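BH2851 (Bacillus halodurans, PDB 2GFG) is of uncharacterised function but is a putative adenylate cyclase with a CYTH barrel, a fold that typically binds triphosphate-containing substrates. Local coordinates at residues L55-T67 with E78-A91. Sequence-based numbering, arbitrary orientation.
Sequences LRIREKEAIFTFT and ETNQTLSKQEAKLA. With EDO (1,2-ethanediol), chain F.
F64 reaches from its strand over the start of helix 85-91, and its side chain is worth following outward. CB lies 4.2 Å from L83 CB and 3.6 Å from L83 O. With CG anti to the carbonyl carbon (chi1 -64°), the ring turns to the helix: CD2 meets A88 CB at 3.4 Å, CE2 touches the same methyl, and CD1 and CE1 run beside K85 CA. Next along this face, F66 CB packs on L83 CG, while L83 CD1 and A91 CB share I57 CD1. The strands, 63-67 and 78-83, form an antiparallel hairpin in the closed barrel characteristic of CYTH proteins; F66 and Q81 exchange backbone bonds, and L83 N bonds to F64 O. A water accepts from F64 N and donates to L83 O, bridging the two strands. On the other face, T67 OG1 donates to N80 OD1 at 2.7 Å, on a lone pair in the carbonyl plane. N80 ND2 donates to E78 OE1 from above the carboxylate plane, and E78 OE2 makes a long salt bridge to R56 NH2. Were N80 replaced by an alanine, T67 OG1 would probably lose its acceptor and the E78 carboxylate would be freer to turn. R58 NH2 lies over the face of the R56 guanidinium, 3.2 Å above its plane.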
ATOM      1  N   LEU A  55      -5.080  -0.814  -7.911  1.00 40.17           N
ATOM      2  CA  LEU A  55      -6.097   0.204  -7.692  1.00 40.91           C
ATOM      3  C   LEU A  55      -6.788  -0.065  -6.364  1.00 41.32           C
ATOM      4  O   LEU A  55      -7.274  -1.177  -6.125  1.00 42.07           O
ATOM      5  CB  LEU A  55      -7.122   0.172  -8.829  1.00 40.50           C
ATOM      6  CG  LEU A  55      -8.198   1.264  -8.871  1.00 42.29           C
ATOM      7  CD1 LEU A  55      -7.607   2.592  -9.194  1.00 42.77           C
ATOM      8  CD2 LEU A  55      -9.269   0.905  -9.897  1.00 42.09           C
ATOM      9  N   ARG A  56      -6.824   0.945  -5.499  1.00 41.91           N
ATOM     10  CA  ARG A  56      -7.507   0.833  -4.206  1.00 43.40           C
ATOM     11  C   ARG A  56      -8.236   2.105  -3.838  1.00 43.61           C
ATOM     12  O   ARG A  56      -7.966   3.180  -4.396  1.00 42.69           O
ATOM     13  CB  ARG A  56      -6.501   0.498  -3.086  1.00 43.15           C
ATOM     14  CG  ARG A  56      -5.452   1.605  -2.828  1.00 43.66           C
ATOM     15  CD  ARG A  56      -4.737   1.433  -1.502  1.00 45.90           C
ATOM     16  NE  ARG A  56      -3.911   2.620  -1.191  1.00 47.25           N
ATOM     17  CZ  ARG A  56      -2.564   2.659  -1.163  1.00 47.93           C
ATOM     18  NH1 ARG A  56      -1.828   1.544  -1.279  1.00 48.54           N
ATOM     19  NH2 ARG A  56      -1.952   3.816  -0.912  1.00 46.79           N
ATOM     20  N   ILE A  57      -9.198   1.964  -2.931  1.00 42.93           N
ATOM     21  CA  ILE A  57      -9.742   3.089  -2.181  1.00 43.71           C
ATOM     22  C   ILE A  57      -9.346   2.892  -0.709  1.00 43.05           C
ATOM     23  O   ILE A  57      -9.670   1.869  -0.116  1.00 43.31           O
ATOM     24  CB  ILE A  57     -11.283   3.182  -2.306  1.00 43.28           C
ATOM     25  CG1 ILE A  57     -11.669   3.597  -3.727  1.00 40.97           C
ATOM     26  CG2 ILE A  57     -11.854   4.187  -1.278  1.00 45.08           C
ATOM     27  CD1 ILE A  57     -13.165   3.502  -4.021  1.00 43.56           C
ATOM     28  N   ARG A  58      -8.593   3.848  -0.158  1.00 43.96           N
ATOM     29  CA  ARG A  58      -8.162   3.791   1.246  1.00 44.98           C
ATOM     30  C   ARG A  58      -9.092   4.589   2.130  1.00 44.63           C
ATOM     31  O   ARG A  58      -9.457   5.705   1.801  1.00 43.83           O
ATOM     32  CB  ARG A  58      -6.740   4.326   1.405  1.00 45.77           C
ATOM     33  CG  ARG A  58      -6.223   4.325   2.886  1.00 47.63           C
ATOM     34  CD  ARG A  58      -4.736   4.572   2.968  1.00 48.93           C
ATOM     35  NE  ARG A  58      -3.972   3.421   2.495  1.00 51.20           N
ATOM     36  CZ  ARG A  58      -2.639   3.332   2.505  1.00 52.44           C
ATOM     37  NH1 ARG A  58      -1.890   4.338   2.948  1.00 50.16           N
ATOM     38  NH2 ARG A  58      -2.051   2.220   2.060  1.00 52.86           N
ATOM     39  N   GLU A  59      -9.409   4.025   3.294  1.00 44.02           N
ATOM     40  CA  GLU A  59     -10.212   4.694   4.307  1.00 44.16           C
ATOM     41  C   GLU A  59      -9.359   4.849   5.575  1.00 44.01           C
ATOM     42  O   GLU A  59      -8.845   3.873   6.094  1.00 44.25           O
ATOM     43  CB  GLU A  59     -11.444   3.865   4.599  1.00 44.92           C
ATOM     44  CG  GLU A  59     -12.466   4.518   5.499  1.00 45.98           C
ATOM     45  CD  GLU A  59     -13.661   3.580   5.804  1.00 50.69           C
ATOM     46  OE1 GLU A  59     -13.744   2.477   5.191  1.00 54.83           O
ATOM     47  OE2 GLU A  59     -14.480   3.928   6.679  1.00 50.90           O
ATOM     48  N   LYS A  60      -9.184   6.085   6.034  1.00 44.84           N
ATOM     49  CA  LYS A  60      -8.352   6.360   7.217  1.00 44.87           C
ATOM     50  C   LYS A  60      -8.821   7.619   7.927  1.00 45.94           C
ATOM     51  O   LYS A  60      -8.735   8.728   7.369  1.00 45.59           O
ATOM     52  CB  LYS A  60      -6.881   6.501   6.814  1.00 45.55           C
ATOM     53  CG  LYS A  60      -5.899   6.578   8.006  1.00 48.00           C
ATOM     54  CD  LYS A  60      -4.480   6.914   7.555  1.00 51.86           C
ATOM     55  CE  LYS A  60      -4.324   8.410   7.230  1.00 56.86           C
ATOM     56  NZ  LYS A  60      -2.907   8.771   6.842  1.00 58.79           N
ATOM     57  N   GLU A  61      -9.304   7.448   9.165  1.00 46.86           N
ATOM     58  CA  GLU A  61      -9.796   8.565  10.000  1.00 48.54           C
ATOM     59  C   GLU A  61     -10.852   9.404   9.268  1.00 48.98           C
ATOM     60  O   GLU A  61     -10.739  10.632   9.179  1.00 49.75           O
ATOM     61  CB  GLU A  61      -8.624   9.442  10.469  1.00 49.08           C
ATOM     62  CG  GLU A  61      -7.570   8.672  11.263  1.00 52.93           C
ATOM     63  CD  GLU A  61      -6.461   9.564  11.815  1.00 57.41           C
ATOM     64  OE1 GLU A  61      -6.280  10.699  11.300  1.00 60.86           O
ATOM     65  OE2 GLU A  61      -5.755   9.116  12.749  1.00 60.13           O
ATOM     66  N   ALA A  62     -11.856   8.712   8.704  1.00 48.22           N
ATOM     67  CA  ALA A  62     -12.981   9.362   7.981  1.00 47.64           C
ATOM     68  C   ALA A  62     -12.565  10.093   6.663  1.00 46.57           C
ATOM     69  O   ALA A  62     -13.342  10.879   6.115  1.00 47.49           O
ATOM     70  CB  ALA A  62     -13.742  10.330   8.921  1.00 46.87           C
ATOM     71  N   ILE A  63     -11.363   9.800   6.159  1.00 46.05           N
ATOM     72  CA  ILE A  63     -10.906  10.337   4.872  1.00 44.15           C
ATOM     73  C   ILE A  63     -10.702   9.190   3.881  1.00 42.28           C
ATOM     74  O   ILE A  63      -9.995   8.215   4.179  1.00 40.08           O
ATOM     75  CB  ILE A  63      -9.606  11.156   5.023  1.00 45.43           C
ATOM     76  CG1 ILE A  63      -9.893  12.441   5.800  1.00 47.82           C
ATOM     77  CG2 ILE A  63      -8.986  11.492   3.616  1.00 46.31           C
ATOM     78  CD1 ILE A  63      -8.677  13.157   6.271  1.00 49.80           C
ATOM     79  N   PHE A  64     -11.318   9.328   2.700  1.00 41.21           N
ATOM     80  CA  PHE A  64     -11.216   8.342   1.627  1.00 41.11           C
ATOM     81  C   PHE A  64     -10.307   8.847   0.533  1.00 41.04           C
ATOM     82  O   PHE A  64     -10.413  10.008   0.118  1.00 40.75           O
ATOM     83  CB  PHE A  64     -12.591   8.048   1.054  1.00 41.73           C
ATOM     84  CG  PHE A  64     -13.521   7.425   2.031  1.00 41.77           C
ATOM     85  CD1 PHE A  64     -14.225   8.209   2.934  1.00 41.81           C
ATOM     86  CD2 PHE A  64     -13.662   6.032   2.094  1.00 43.10           C
ATOM     87  CE1 PHE A  64     -15.076   7.625   3.870  1.00 42.86           C
ATOM     88  CE2 PHE A  64     -14.528   5.446   3.007  1.00 43.90           C
ATOM     89  CZ  PHE A  64     -15.224   6.235   3.902  1.00 40.81           C
ATOM     90  N   THR A  65      -9.416   7.967   0.055  1.00 40.98           N
ATOM     91  CA  THR A  65      -8.458   8.308  -0.995  1.00 43.38           C
ATOM     92  C   THR A  65      -8.438   7.219  -2.081  1.00 44.97           C
ATOM     93  O   THR A  65      -8.165   6.044  -1.797  1.00 46.55           O
ATOM     94  CB  THR A  65      -7.038   8.479  -0.419  1.00 44.10           C
ATOM     95  OG1 THR A  65      -7.071   9.408   0.683  1.00 45.45           O
ATOM     96  CG2 THR A  65      -6.066   8.994  -1.487  1.00 45.88           C
ATOM     97  N   PHE A  66      -8.760   7.623  -3.308  1.00 43.59           N
ATOM     98  CA  PHE A  66      -8.719   6.747  -4.480  1.00 43.40           C
ATOM     99  C   PHE A  66      -7.303   6.772  -5.025  1.00 42.63           C
ATOM    100  O   PHE A  66      -6.773   7.838  -5.301  1.00 41.12           O
ATOM    101  CB  PHE A  66      -9.723   7.277  -5.533  1.00 43.65           C
ATOM    102  CG  PHE A  66     -10.095   6.278  -6.638  1.00 44.71           C
ATOM    103  CD1 PHE A  66     -10.101   4.883  -6.413  1.00 43.50           C
ATOM    104  CD2 PHE A  66     -10.620   6.759  -7.856  1.00 43.73           C
ATOM    105  CE1 PHE A  66     -10.519   4.004  -7.405  1.00 43.60           C
ATOM    106  CE2 PHE A  66     -11.043   5.875  -8.859  1.00 44.33           C
ATOM    107  CZ  PHE A  66     -10.988   4.508  -8.642  1.00 45.70           C
ATOM    108  N   THR A  67      -6.676   5.595  -5.155  1.00 42.30           N
ATOM    109  CA  THR A  67      -5.242   5.526  -5.529  1.00 44.05           C
ATOM    110  C   THR A  67      -4.950   4.470  -6.575  1.00 43.45           C
ATOM    111  O   THR A  67      -5.329   3.299  -6.421  1.00 42.51           O
ATOM    112  CB  THR A  67      -4.346   5.270  -4.280  1.00 44.48           C
ATOM    113  OG1 THR A  67      -4.408   6.400  -3.420  1.00 45.17           O
ATOM    114  CG2 THR A  67      -2.879   5.026  -4.680  1.00 44.84           C
ATOM    115  N   GLU A  78       2.385   6.912  -8.312  1.00 45.60           N
ATOM    116  CA  GLU A  78       1.189   6.854  -7.499  1.00 46.07           C
ATOM    117  C   GLU A  78       0.308   8.068  -7.797  1.00 45.32           C
ATOM    118  O   GLU A  78       0.745   9.205  -7.646  1.00 45.34           O
ATOM    119  CB  GLU A  78       1.562   6.830  -6.021  1.00 47.56           C
ATOM    120  CG  GLU A  78       0.466   6.302  -5.127  1.00 52.84           C
ATOM    121  CD  GLU A  78       0.833   6.363  -3.655  1.00 56.43           C
ATOM    122  OE1 GLU A  78       0.991   7.473  -3.137  1.00 58.84           O
ATOM    123  OE2 GLU A  78       0.914   5.304  -3.015  1.00 55.94           O
ATOM    124  N   THR A  79      -0.903   7.813  -8.283  1.00 44.19           N
ATOM    125  CA  THR A  79      -1.876   8.870  -8.556  1.00 43.41           C
ATOM    126  C   THR A  79      -2.970   8.812  -7.508  1.00 42.51           C
ATOM    127  O   THR A  79      -3.724   7.830  -7.439  1.00 40.24           O
ATOM    128  CB  THR A  79      -2.481   8.722  -9.963  1.00 42.15           C
ATOM    129  OG1 THR A  79      -1.430   8.702 -10.924  1.00 43.55           O
ATOM    130  CG2 THR A  79      -3.433   9.884 -10.281  1.00 43.74           C
ATOM    131  N   ASN A  80      -3.039   9.862  -6.672  1.00 42.59           N
ATOM    132  CA  ASN A  80      -3.982   9.927  -5.554  1.00 43.31           C
ATOM    133  C   ASN A  80      -5.122  10.912  -5.836  1.00 44.53           C
ATOM    134  O   ASN A  80      -4.906  11.979  -6.439  1.00 45.17           O
ATOM    135  CB  ASN A  80      -3.249  10.352  -4.272  1.00 45.15           C
ATOM    136  CG  ASN A  80      -2.168   9.365  -3.858  1.00 46.93           C
ATOM    137  OD1 ASN A  80      -2.425   8.162  -3.720  1.00 47.75           O
ATOM    138  ND2 ASN A  80      -0.971   9.873  -3.605  1.00 46.40           N
ATOM    139  N   GLN A  81      -6.328  10.564  -5.384  1.00 43.61           N
ATOM    140  CA  GLN A  81      -7.498  11.449  -5.515  1.00 43.77           C
ATOM    141  C   GLN A  81      -8.406  11.288  -4.306  1.00 43.40           C
ATOM    142  O   GLN A  81      -8.793  10.173  -3.967  1.00 44.28           O
ATOM    143  CB  GLN A  81      -8.264  11.118  -6.789  1.00 43.72           C
ATOM    144  CG  GLN A  81      -9.422  12.069  -7.126  1.00 41.93           C
ATOM    145  CD  GLN A  81     -10.212  11.604  -8.341  1.00 41.26           C
ATOM    146  OE1 GLN A  81      -9.683  10.898  -9.213  1.00 42.97           O
ATOM    147  NE2 GLN A  81     -11.487  11.962  -8.390  1.00 37.45           N
ATOM    148  N   THR A  82      -8.734  12.407  -3.657  1.00 42.75           N
ATOM    149  CA  THR A  82      -9.655  12.414  -2.516  1.00 43.85           C
ATOM    150  C   THR A  82     -11.074  12.144  -2.984  1.00 44.64           C
ATOM    151  O   THR A  82     -11.510  12.682  -3.998  1.00 44.10           O
ATOM    152  CB  THR A  82      -9.638  13.780  -1.777  1.00 44.49           C
ATOM    153  OG1 THR A  82      -8.307  14.099  -1.384  1.00 46.45           O
ATOM    154  CG2 THR A  82     -10.553  13.751  -0.512  1.00 43.39           C
ATOM    155  N   LEU A  83     -11.789  11.306  -2.231  1.00 45.64           N
ATOM    156  CA  LEU A  83     -13.201  11.008  -2.499  1.00 45.16           C
ATOM    157  C   LEU A  83     -14.034  11.362  -1.297  1.00 44.15           C
ATOM    158  O   LEU A  83     -13.552  11.324  -0.174  1.00 44.34           O
ATOM    159  CB  LEU A  83     -13.395   9.526  -2.787  1.00 44.68           C
ATOM    160  CG  LEU A  83     -12.644   8.877  -3.928  1.00 48.15           C
ATOM    161  CD1 LEU A  83     -13.157   7.449  -4.107  1.00 48.22           C
ATOM    162  CD2 LEU A  83     -12.790   9.662  -5.226  1.00 48.94           C
ATOM    163  N   SER A  84     -15.307  11.664  -1.531  1.00 44.17           N
ATOM    164  CA  SER A  84     -16.275  11.772  -0.443  1.00 44.20           C
ATOM    165  C   SER A  84     -16.743  10.377  -0.077  1.00 45.00           C
ATOM    166  O   SER A  84     -16.515   9.411  -0.834  1.00 44.38           O
ATOM    167  CB  SER A  84     -17.474  12.634  -0.854  1.00 43.95           C
ATOM    168  OG  SER A  84     -18.145  12.087  -1.971  1.00 45.48           O
ATOM    169  N   LYS A  85     -17.376  10.261   1.087  1.00 46.13           N
ATOM    170  CA  LYS A  85     -17.998   8.998   1.521  1.00 47.65           C
ATOM    171  C   LYS A  85     -19.012   8.485   0.457  1.00 47.39           C
ATOM    172  O   LYS A  85     -19.059   7.292   0.173  1.00 48.07           O
ATOM    173  CB  LYS A  85     -18.688   9.181   2.887  1.00 48.68           C
ATOM    174  CG  LYS A  85     -19.139   7.874   3.554  1.00 52.78           C
ATOM    175  CD  LYS A  85     -19.825   8.140   4.889  1.00 56.11           C
ATOM    176  CE  LYS A  85     -20.285   6.843   5.554  1.00 57.86           C
ATOM    177  NZ  LYS A  85     -21.032   7.102   6.840  1.00 59.03           N
ATOM    178  N   GLN A  86     -19.774   9.421  -0.150  1.00 46.37           N
ATOM    179  CA  GLN A  86     -20.727   9.102  -1.247  1.00 45.75           C
ATOM    180  C   GLN A  86     -20.026   8.427  -2.418  1.00 45.76           C
ATOM    181  O   GLN A  86     -20.486   7.401  -2.928  1.00 44.41           O
ATOM    182  CB  GLN A  86     -21.416  10.394  -1.749  1.00 46.95           C
ATOM    183  CG  GLN A  86     -22.345  10.207  -3.061  1.00 47.25           C
ATOM    184  CD  GLN A  86     -22.495  11.497  -3.899  1.00 47.21           C
ATOM    185  OE1 GLN A  86     -21.583  12.337  -3.949  1.00 51.16           O
ATOM    186  NE2 GLN A  86     -23.635  11.629  -4.590  1.00 38.43           N
ATOM    187  N   GLU A  87     -18.952   9.067  -2.894  1.00 45.91           N
ATOM    188  CA  GLU A  87     -18.193   8.573  -4.043  1.00 46.04           C
ATOM    189  C   GLU A  87     -17.533   7.246  -3.732  1.00 45.68           C
ATOM    190  O   GLU A  87     -17.565   6.328  -4.544  1.00 45.85           O
ATOM    191  CB  GLU A  87     -17.141   9.606  -4.472  1.00 46.15           C
ATOM    192  CG  GLU A  87     -17.748  10.885  -5.050  1.00 45.21           C
ATOM    193  CD  GLU A  87     -16.698  11.921  -5.455  1.00 48.80           C
ATOM    194  OE1 GLU A  87     -15.691  12.077  -4.737  1.00 45.81           O
ATOM    195  OE2 GLU A  87     -16.910  12.606  -6.477  1.00 51.54           O
ATOM    196  N   ALA A  88     -16.951   7.147  -2.539  1.00 45.29           N
ATOM    197  CA  ALA A  88     -16.320   5.911  -2.076  1.00 46.34           C
ATOM    198  C   ALA A  88     -17.341   4.761  -1.992  1.00 46.55           C
ATOM    199  O   ALA A  88     -17.078   3.653  -2.458  1.00 47.48           O
ATOM    200  CB  ALA A  88     -15.660   6.135  -0.706  1.00 46.94           C
ATOM    201  N   LYS A  89     -18.506   5.052  -1.425  1.00 45.52           N
ATOM    202  CA  LYS A  89     -19.568   4.049  -1.263  1.00 46.06           C
ATOM    203  C   LYS A  89     -20.129   3.576  -2.621  1.00 45.72           C
ATOM    204  O   LYS A  89     -20.330   2.374  -2.831  1.00 45.40           O
ATOM    205  CB  LYS A  89     -20.690   4.601  -0.377  1.00 46.25           C
ATOM    206  CG  LYS A  89     -21.690   3.547   0.098  1.00 50.34           C
ATOM    207  CD  LYS A  89     -22.340   3.925   1.445  1.00 51.33           C
ATOM    208  CE  LYS A  89     -23.429   4.960   1.286  1.00 51.83           C
ATOM    209  NZ  LYS A  89     -24.739   4.339   0.932  1.00 53.73           N
ATOM    210  N   LEU A  90     -20.376   4.527  -3.531  1.00 45.50           N
ATOM    211  CA  LEU A  90     -20.818   4.197  -4.912  1.00 45.79           C
ATOM    212  C   LEU A  90     -19.837   3.274  -5.621  1.00 45.48           C
ATOM    213  O   LEU A  90     -20.242   2.336  -6.291  1.00 45.14           O
ATOM    214  CB  LEU A  90     -21.005   5.467  -5.745  1.00 45.89           C
ATOM    215  CG  LEU A  90     -22.359   6.129  -5.638  1.00 46.36           C
ATOM    216  CD1 LEU A  90     -22.293   7.538  -6.142  1.00 46.78           C
ATOM    217  CD2 LEU A  90     -23.432   5.310  -6.410  1.00 47.43           C
ATOM    218  N   ALA A  91     -18.546   3.578  -5.494  1.00 45.58           N
ATOM    219  CA  ALA A  91     -17.487   2.757  -6.096  1.00 46.48           C
ATOM    220  C   ALA A  91     -17.466   1.359  -5.489  1.00 47.24           C
ATOM    221  O   ALA A  91     -17.438   0.364  -6.212  1.00 48.54           O
ATOM    222  CB  ALA A  91     -16.123   3.434  -5.921  1.00 46.18           C
TER
HETATM  223  C1  EDO F 501      -3.294   7.871   3.353  1.00 75.95           C
HETATM  224  O1  EDO F 501      -2.363   7.333   4.301  1.00 75.64           O
HETATM  225  C2  EDO F 501      -2.759   7.684   1.929  1.00 75.57           C
HETATM  226  O2  EDO F 501      -3.594   8.378   0.989  1.00 76.03           O
HETATM  227  O   HOH W   1     -12.646  11.993   2.236  1.00 39.81           O